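Local structure of EvdO2 (Micromonospora carbonacea, 4XAB) at residues 107-119 against 225-237. The protein is an oxygenase of the phytanoyl-CoA dioxygenase family that probably carries out oxidative cyclizations in orthosomycin biosynthesis. Numbering follows the deposited sequence.
Sequences EELEFYGHAILKP and PRRAYVLVFMSAP
The carbonyl oxygen of A228 is gripped twice: I116 N donates to A228 O at 3.1 Å, in the carbonyl plane, and the hydroxyl of Y42, from helix 32-45, bonds to the same oxygen. The bond from I116 is one of ten backbone hydrogen bonds that pair strands 110-118 and 226-234 as an antiparallel ladder, the axes 4.7 Å apart at closest. V232 N to Y112 O is nearly straight, 178° at the hydrogen, whereas H114 N to V230 O is weak. On the face carrying Y112, H114 and I116, the tyrosine ring lies alongside V232, whose CB sits 3.9 Å from the ring centroid of Y112 and 20° off its normal, a CH-pi contact. M234 CE meets the ring at its edge, 4.3 Å from Y112 CE1. Chi1 of 61° sets Y112 CG between backbone N and carbonyl carbon, which turns the ring back over V232. A serine in place of Y112 would probably leave V232 without its CH-pi partner and open a gap beside the M234 methyl. Further along, I116 CD1 touches V230 CG2 at 4.0 Å. On the reverse face F111 CB packs 3.6 Å from F233 CD2, while L117 and R227 run side by side, L117 CD1 lying 3.9 Å from R227 CG. These two strands belong to the double-stranded beta helix, with the H114 side chain about 7 Å from the bound nickel ion. Strand 74-76 pairs with the other edge of 110-118, and strand 139-149 with the other edge of 226-234, while helices 32-45 and 89-102 cover the face bearing Y229 and F233.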
ATOM      1  N   GLU A 107      -2.175 -11.338 -18.093  1.00 23.44           N
ATOM      2  CA  GLU A 107      -3.118 -12.428 -17.859  1.00 26.73           C
ATOM      3  C   GLU A 107      -2.690 -13.369 -16.739  1.00 24.19           C
ATOM      4  O   GLU A 107      -3.504 -14.125 -16.217  1.00 30.75           O
ATOM      5  CB  GLU A 107      -3.312 -13.227 -19.151  1.00 31.89           C
ATOM      6  CG  GLU A 107      -3.936 -12.444 -20.301  1.00 34.77           C
ATOM      7  CD  GLU A 107      -2.925 -11.657 -21.125  1.00 32.04           C
ATOM      8  OE1 GLU A 107      -1.755 -11.546 -20.710  1.00 30.73           O
ATOM      9  OE2 GLU A 107      -3.306 -11.152 -22.199  1.00 36.17           O
ATOM     10  N   GLU A 108      -1.407 -13.335 -16.393  1.00 24.21           N
ATOM     11  CA  GLU A 108      -0.858 -14.169 -15.327  1.00 21.74           C
ATOM     12  C   GLU A 108      -1.038 -13.553 -13.948  1.00 24.56           C
ATOM     13  O   GLU A 108      -0.838 -14.217 -12.936  1.00 28.38           O
ATOM     14  CB  GLU A 108       0.631 -14.418 -15.567  1.00 22.46           C
ATOM     15  CG  GLU A 108       0.917 -15.457 -16.622  1.00 34.87           C
ATOM     16  CD  GLU A 108       2.388 -15.543 -16.970  1.00 42.58           C
ATOM     17  OE1 GLU A 108       2.701 -15.875 -18.133  1.00 35.72           O
ATOM     18  OE2 GLU A 108       3.227 -15.279 -16.085  1.00 49.59           O
ATOM     19  N   LEU A 109      -1.396 -12.276 -13.904  1.00 22.01           N
ATOM     20  CA  LEU A 109      -1.450 -11.574 -12.630  1.00 22.53           C
ATOM     21  C   LEU A 109      -2.794 -11.712 -11.945  1.00 24.06           C
ATOM     22  O   LEU A 109      -3.837 -11.447 -12.541  1.00 25.26           O
ATOM     23  CB  LEU A 109      -1.128 -10.089 -12.827  1.00 19.19           C
ATOM     24  CG  LEU A 109       0.231  -9.832 -13.481  1.00 19.86           C
ATOM     25  CD1 LEU A 109       0.379  -8.356 -13.831  1.00 19.96           C
ATOM     26  CD2 LEU A 109       1.338 -10.273 -12.546  1.00 26.76           C
ATOM     27  N   GLU A 110      -2.755 -12.124 -10.682  1.00 20.55           N
ATOM     28  CA  GLU A 110      -3.898 -11.972  -9.797  1.00 19.32           C
ATOM     29  C   GLU A 110      -3.832 -10.592  -9.164  1.00 19.29           C
ATOM     30  O   GLU A 110      -2.752 -10.022  -9.037  1.00 20.00           O
ATOM     31  CB  GLU A 110      -3.902 -13.060  -8.729  1.00 17.04           C
ATOM     32  CG  GLU A 110      -4.147 -14.439  -9.311  1.00 27.16           C
ATOM     33  CD  GLU A 110      -3.958 -15.545  -8.300  1.00 33.93           C
ATOM     34  OE1 GLU A 110      -4.304 -15.342  -7.118  1.00 36.59           O
ATOM     35  OE2 GLU A 110      -3.453 -16.616  -8.696  1.00 37.59           O
ATOM     36  N   PHE A 111      -4.978 -10.052  -8.770  1.00 19.65           N
ATOM     37  CA  PHE A 111      -4.990  -8.693  -8.248  1.00 15.87           C
ATOM     38  C   PHE A 111      -6.145  -8.425  -7.306  1.00 21.85           C
ATOM     39  O   PHE A 111      -7.146  -9.140  -7.302  1.00 24.72           O
ATOM     40  CB  PHE A 111      -5.029  -7.684  -9.408  1.00 20.67           C
ATOM     41  CG  PHE A 111      -6.100  -7.973 -10.425  1.00 26.43           C
ATOM     42  CD1 PHE A 111      -5.808  -8.696 -11.572  1.00 29.33           C
ATOM     43  CD2 PHE A 111      -7.401  -7.540 -10.227  1.00 30.14           C
ATOM     44  CE1 PHE A 111      -6.794  -8.972 -12.506  1.00 32.61           C
ATOM     45  CE2 PHE A 111      -8.391  -7.822 -11.155  1.00 33.45           C
ATOM     46  CZ  PHE A 111      -8.085  -8.533 -12.295  1.00 35.16           C
ATOM     47  N   TYR A 112      -5.987  -7.382  -6.502  1.00 19.01           N
ATOM     48  CA  TYR A 112      -7.092  -6.857  -5.714  1.00 20.39           C
ATOM     49  C   TYR A 112      -6.786  -5.422  -5.300  1.00 19.82           C
ATOM     50  O   TYR A 112      -5.643  -4.955  -5.403  1.00 19.86           O
ATOM     51  CB  TYR A 112      -7.362  -7.732  -4.482  1.00 18.73           C
ATOM     52  CG  TYR A 112      -6.201  -7.830  -3.522  1.00 24.89           C
ATOM     53  CD1 TYR A 112      -5.231  -8.818  -3.672  1.00 25.56           C
ATOM     54  CD2 TYR A 112      -6.072  -6.936  -2.460  1.00 22.99           C
ATOM     55  CE1 TYR A 112      -4.164  -8.907  -2.801  1.00 23.53           C
ATOM     56  CE2 TYR A 112      -5.004  -7.022  -1.581  1.00 27.04           C
ATOM     57  CZ  TYR A 112      -4.061  -8.012  -1.757  1.00 23.77           C
ATOM     58  OH  TYR A 112      -3.002  -8.101  -0.889  1.00 29.74           O
ATOM     59  N   GLY A 113      -7.814  -4.729  -4.826  1.00 24.01           N
ATOM     60  CA  GLY A 113      -7.689  -3.337  -4.429  1.00 22.52           C
ATOM     61  C   GLY A 113      -7.659  -3.196  -2.922  1.00 23.58           C
ATOM     62  O   GLY A 113      -8.010  -4.116  -2.189  1.00 23.20           O
ATOM     63  N   HIS A 114      -7.239  -2.032  -2.451  1.00 20.59           N
ATOM     64  CA  HIS A 114      -7.163  -1.773  -1.024  1.00 22.22           C
ATOM     65  C   HIS A 114      -7.247  -0.254  -0.830  1.00 23.73           C
ATOM     66  O   HIS A 114      -6.467   0.491  -1.418  1.00 22.28           O
ATOM     67  CB  HIS A 114      -5.869  -2.366  -0.440  1.00 23.90           C
ATOM     68  CG  HIS A 114      -5.699  -2.139   1.032  1.00 35.45           C
ATOM     69  ND1 HIS A 114      -4.471  -2.205   1.656  1.00 40.64           N
ATOM     70  CD2 HIS A 114      -6.599  -1.857   2.003  1.00 39.25           C
ATOM     71  CE1 HIS A 114      -4.621  -1.964   2.947  1.00 42.51           C
ATOM     72  NE2 HIS A 114      -5.903  -1.753   3.184  1.00 36.12           N
ATOM     73  N   ALA A 115      -8.212   0.193  -0.031  1.00 22.57           N
ATOM     74  CA  ALA A 115      -8.418   1.620   0.190  1.00 20.78           C
ATOM     75  C   ALA A 115      -7.992   2.001   1.592  1.00 23.57           C
ATOM     76  O   ALA A 115      -8.284   1.292   2.561  1.00 20.70           O
ATOM     77  CB  ALA A 115      -9.865   1.996  -0.046  1.00 22.96           C
ATOM     78  N   ILE A 116      -7.303   3.130   1.688  1.00 19.00           N
ATOM     79  CA  ILE A 116      -6.784   3.624   2.951  1.00 20.70           C
ATOM     80  C   ILE A 116      -7.109   5.095   3.089  1.00 20.53           C
ATOM     81  O   ILE A 116      -6.931   5.865   2.145  1.00 19.76           O
ATOM     82  CB  ILE A 116      -5.253   3.446   3.052  1.00 23.81           C
ATOM     83  CG1 ILE A 116      -4.868   1.974   2.938  1.00 22.97           C
ATOM     84  CG2 ILE A 116      -4.719   4.064   4.354  1.00 31.47           C
ATOM     85  CD1 ILE A 116      -3.400   1.782   2.625  1.00 26.91           C
ATOM     86  N   LEU A 117      -7.608   5.484   4.261  1.00 21.24           N
ATOM     87  CA  LEU A 117      -7.722   6.896   4.593  1.00 20.95           C
ATOM     88  C   LEU A 117      -7.032   7.145   5.934  1.00 23.48           C
ATOM     89  O   LEU A 117      -7.384   6.524   6.932  1.00 22.88           O
ATOM     90  CB  LEU A 117      -9.197   7.324   4.637  1.00 21.48           C
ATOM     91  CG  LEU A 117      -9.522   8.800   4.878  1.00 25.21           C
ATOM     92  CD1 LEU A 117     -10.862   9.137   4.259  1.00 22.89           C
ATOM     93  CD2 LEU A 117      -9.538   9.135   6.367  1.00 24.52           C
ATOM     94  N   LYS A 118      -6.034   8.028   5.934  1.00 18.17           N
ATOM     95  CA  LYS A 118      -5.385   8.482   7.161  1.00 24.18           C
ATOM     96  C   LYS A 118      -6.054   9.754   7.625  1.00 23.92           C
ATOM     97  O   LYS A 118      -5.889  10.797   6.991  1.00 24.80           O
ATOM     98  CB  LYS A 118      -3.894   8.759   6.956  1.00 23.78           C
ATOM     99  CG  LYS A 118      -3.057   7.562   6.624  1.00 35.17           C
ATOM    100  CD  LYS A 118      -1.588   7.953   6.596  1.00 43.51           C
ATOM    101  CE  LYS A 118      -1.091   8.400   7.956  1.00 48.44           C
ATOM    102  NZ  LYS A 118      -0.792   7.233   8.831  1.00 56.57           N
ATOM    103  N   PRO A 119      -6.802   9.677   8.735  1.00 25.41           N
ATOM    104  CA  PRO A 119      -7.531  10.824   9.279  1.00 25.20           C
ATOM    105  C   PRO A 119      -6.590  11.971   9.609  1.00 24.80           C
ATOM    106  O   PRO A 119      -5.402  11.731   9.820  1.00 23.24           O
ATOM    107  CB  PRO A 119      -8.175  10.265  10.556  1.00 26.80           C
ATOM    108  CG  PRO A 119      -8.129   8.794  10.411  1.00 24.34           C
ATOM    109  CD  PRO A 119      -6.953   8.473   9.566  1.00 22.95           C
ATOM    110  N   PRO A 225      -7.285  14.850   5.703  1.00 31.26           N
ATOM    111  CA  PRO A 225      -7.176  13.401   5.494  1.00 28.06           C
ATOM    112  C   PRO A 225      -6.268  13.114   4.313  1.00 27.50           C
ATOM    113  O   PRO A 225      -6.154  13.944   3.412  1.00 25.00           O
ATOM    114  CB  PRO A 225      -8.619  12.962   5.200  1.00 32.30           C
ATOM    115  CG  PRO A 225      -9.480  14.181   5.460  1.00 41.99           C
ATOM    116  CD  PRO A 225      -8.597  15.366   5.290  1.00 40.64           C
ATOM    117  N   ARG A 226      -5.613  11.959   4.327  1.00 21.39           N
ATOM    118  CA  ARG A 226      -4.742  11.561   3.242  1.00 21.10           C
ATOM    119  C   ARG A 226      -5.163  10.189   2.765  1.00 23.59           C
ATOM    120  O   ARG A 226      -5.148   9.231   3.539  1.00 23.88           O
ATOM    121  CB  ARG A 226      -3.288  11.549   3.695  1.00 21.53           C
ATOM    122  CG  ARG A 226      -2.889  12.833   4.385  1.00 22.80           C
ATOM    123  CD  ARG A 226      -2.692  13.945   3.370  1.00 19.28           C
ATOM    124  NE  ARG A 226      -2.611  15.228   4.045  1.00 20.64           N
ATOM    125  CZ  ARG A 226      -2.100  16.323   3.501  1.00 25.19           C
ATOM    126  NH1 ARG A 226      -1.617  16.284   2.267  1.00 26.03           N
ATOM    127  NH2 ARG A 226      -2.072  17.451   4.192  1.00 26.78           N
ATOM    128  N   ARG A 227      -5.555  10.111   1.500  1.00 18.71           N
ATOM    129  CA  ARG A 227      -6.156   8.899   0.942  1.00 17.17           C
ATOM    130  C   ARG A 227      -5.263   8.232  -0.087  1.00 22.60           C
ATOM    131  O   ARG A 227      -4.615   8.893  -0.889  1.00 17.67           O
ATOM    132  CB  ARG A 227      -7.510   9.238   0.314  1.00 18.55           C
ATOM    133  CG  ARG A 227      -8.487   9.850   1.312  1.00 19.75           C
ATOM    134  CD  ARG A 227      -9.556  10.688   0.623  1.00 25.65           C
ATOM    135  NE  ARG A 227      -9.032  11.924   0.043  1.00 22.27           N
ATOM    136  CZ  ARG A 227      -9.795  12.841  -0.551  1.00 24.40           C
ATOM    137  NH1 ARG A 227     -11.107  12.649  -0.644  1.00 28.35           N
ATOM    138  NH2 ARG A 227      -9.254  13.946  -1.056  1.00 27.90           N
ATOM    139  N   ALA A 228      -5.232   6.904  -0.062  1.00 18.48           N
ATOM    140  CA  ALA A 228      -4.467   6.155  -1.046  1.00 17.60           C
ATOM    141  C   ALA A 228      -5.323   5.022  -1.562  1.00 21.61           C
ATOM    142  O   ALA A 228      -6.143   4.468  -0.828  1.00 20.27           O
ATOM    143  CB  ALA A 228      -3.166   5.617  -0.440  1.00 18.41           C
ATOM    144  N   TYR A 229      -5.150   4.696  -2.836  1.00 19.73           N
ATOM    145  CA  TYR A 229      -5.807   3.551  -3.436  1.00 18.08           C
ATOM    146  C   TYR A 229      -4.702   2.609  -3.872  1.00 15.96           C
ATOM    147  O   TYR A 229      -3.832   2.982  -4.661  1.00 17.20           O
ATOM    148  CB  TYR A 229      -6.683   3.961  -4.614  1.00 19.64           C
ATOM    149  CG  TYR A 229      -7.312   2.808  -5.364  1.00 21.79           C
ATOM    150  CD1 TYR A 229      -8.202   1.946  -4.733  1.00 28.06           C
ATOM    151  CD2 TYR A 229      -7.040   2.596  -6.709  1.00 24.24           C
ATOM    152  CE1 TYR A 229      -8.789   0.901  -5.416  1.00 32.79           C
ATOM    153  CE2 TYR A 229      -7.629   1.551  -7.402  1.00 28.06           C
ATOM    154  CZ  TYR A 229      -8.501   0.711  -6.752  1.00 31.43           C
ATOM    155  OH  TYR A 229      -9.091  -0.333  -7.426  1.00 37.35           O
ATOM    156  N   VAL A 230      -4.716   1.403  -3.324  1.00 15.41           N
ATOM    157  CA  VAL A 230      -3.614   0.480  -3.528  1.00 17.86           C
ATOM    158  C   VAL A 230      -4.078  -0.670  -4.403  1.00 18.36           C
ATOM    159  O   VAL A 230      -5.116  -1.275  -4.145  1.00 19.45           O
ATOM    160  CB  VAL A 230      -3.073  -0.079  -2.184  1.00 18.08           C
ATOM    161  CG1 VAL A 230      -1.881  -0.975  -2.440  1.00 22.95           C
ATOM    162  CG2 VAL A 230      -2.681   1.061  -1.243  1.00 21.15           C
ATOM    163  N   LEU A 231      -3.316  -0.965  -5.450  1.00 16.99           N
ATOM    164  CA  LEU A 231      -3.576  -2.146  -6.258  1.00 12.93           C
ATOM    165  C   LEU A 231      -2.427  -3.110  -6.073  1.00 13.57           C
ATOM    166  O   LEU A 231      -1.263  -2.730  -6.158  1.00 14.36           O
ATOM    167  CB  LEU A 231      -3.738  -1.771  -7.728  1.00 16.66           C
ATOM    168  CG  LEU A 231      -5.067  -1.109  -8.070  1.00 18.97           C
ATOM    169  CD1 LEU A 231      -4.979  -0.464  -9.454  1.00 19.22           C
ATOM    170  CD2 LEU A 231      -6.185  -2.159  -8.021  1.00 20.88           C
ATOM    171  N   VAL A 232      -2.765  -4.356  -5.772  1.00 15.67           N
ATOM    172  CA  VAL A 232      -1.783  -5.411  -5.606  1.00 12.42           C
ATOM    173  C   VAL A 232      -1.845  -6.361  -6.793  1.00 12.91           C
ATOM    174  O   VAL A 232      -2.915  -6.769  -7.186  1.00 18.07           O
ATOM    175  CB  VAL A 232      -2.038  -6.177  -4.309  1.00 15.10           C
ATOM    176  CG1 VAL A 232      -1.115  -7.380  -4.216  1.00 17.77           C
ATOM    177  CG2 VAL A 232      -1.870  -5.227  -3.126  1.00 17.32           C
ATOM    178  N   PHE A 233      -0.692  -6.651  -7.387  1.00 15.25           N
ATOM    179  CA  PHE A 233      -0.592  -7.567  -8.518  1.00 14.22           C
ATOM    180  C   PHE A 233       0.400  -8.648  -8.149  1.00 17.23           C
ATOM    181  O   PHE A 233       1.491  -8.348  -7.650  1.00 16.38           O
ATOM    182  CB  PHE A 233      -0.139  -6.833  -9.794  1.00 17.86           C
ATOM    183  CG  PHE A 233      -1.150  -5.846 -10.317  1.00 14.60           C
ATOM    184  CD1 PHE A 233      -1.069  -4.492  -9.987  1.00 14.90           C
ATOM    185  CD2 PHE A 233      -2.191  -6.269 -11.130  1.00 14.86           C
ATOM    186  CE1 PHE A 233      -2.004  -3.598 -10.471  1.00 15.20           C
ATOM    187  CE2 PHE A 233      -3.130  -5.374 -11.612  1.00 18.94           C
ATOM    188  CZ  PHE A 233      -3.034  -4.028 -11.275  1.00 17.71           C
ATOM    189  N   MET A 234       0.051  -9.900  -8.416  1.00 19.05           N
ATOM    190  CA  MET A 234       0.911 -10.984  -7.973  1.00 18.52           C
ATOM    191  C   MET A 234       0.780 -12.213  -8.848  1.00 19.41           C
ATOM    192  O   MET A 234      -0.227 -12.401  -9.525  1.00 20.20           O
ATOM    193  CB  MET A 234       0.580 -11.346  -6.535  1.00 17.29           C
ATOM    194  CG  MET A 234      -0.801 -11.913  -6.394  1.00 20.61           C
ATOM    195  SD  MET A 234      -1.309 -11.874  -4.674  1.00 26.91           S
ATOM    196  CE  MET A 234      -2.977 -12.499  -4.803  1.00 31.09           C
ATOM    197  N   SER A 235       1.801 -13.060  -8.802  1.00 15.85           N
ATOM    198  CA  SER A 235       1.773 -14.318  -9.536  1.00 18.92           C
ATOM    199  C   SER A 235       0.962 -15.343  -8.771  1.00 22.71           C
ATOM    200  O   SER A 235       0.692 -15.170  -7.579  1.00 22.75           O
ATOM    201  CB  SER A 235       3.183 -14.849  -9.735  1.00 19.25           C
ATOM    202  OG  SER A 235       3.682 -15.324  -8.495  1.00 21.36           O
ATOM    203  N   ALA A 236       0.587 -16.414  -9.456  1.00 18.08           N
ATOM    204  CA  ALA A 236       0.099 -17.616  -8.787  1.00 23.48           C
ATOM    205  C   ALA A 236       1.155 -18.112  -7.797  1.00 23.81           C
ATOM    206  O   ALA A 236       2.353 -17.861  -7.972  1.00 20.78           O
ATOM    207  CB  ALA A 236      -0.234 -18.699  -9.809  1.00 27.62           C
ATOM    208  N   PRO A 237       0.718 -18.826  -6.749  1.00 22.21           N
ATOM    209  CA  PRO A 237       1.674 -19.297  -5.744  1.00 24.93           C
ATOM    210  C   PRO A 237       2.494 -20.489  -6.229  1.00 22.37           C
ATOM    211  O   PRO A 237       1.987 -21.316  -6.981  1.00 25.18           O
ATOM    212  CB  PRO A 237       0.770 -19.702  -4.573  1.00 23.98           C
ATOM    213  CG  PRO A 237      -0.492 -20.134  -5.217  1.00 28.49           C
ATOM    214  CD  PRO A 237      -0.665 -19.227  -6.430  1.00 23.64           C
TER
HETATM  215  O   HOH W   1       1.067 -16.437 -12.278  1.00 26.84           O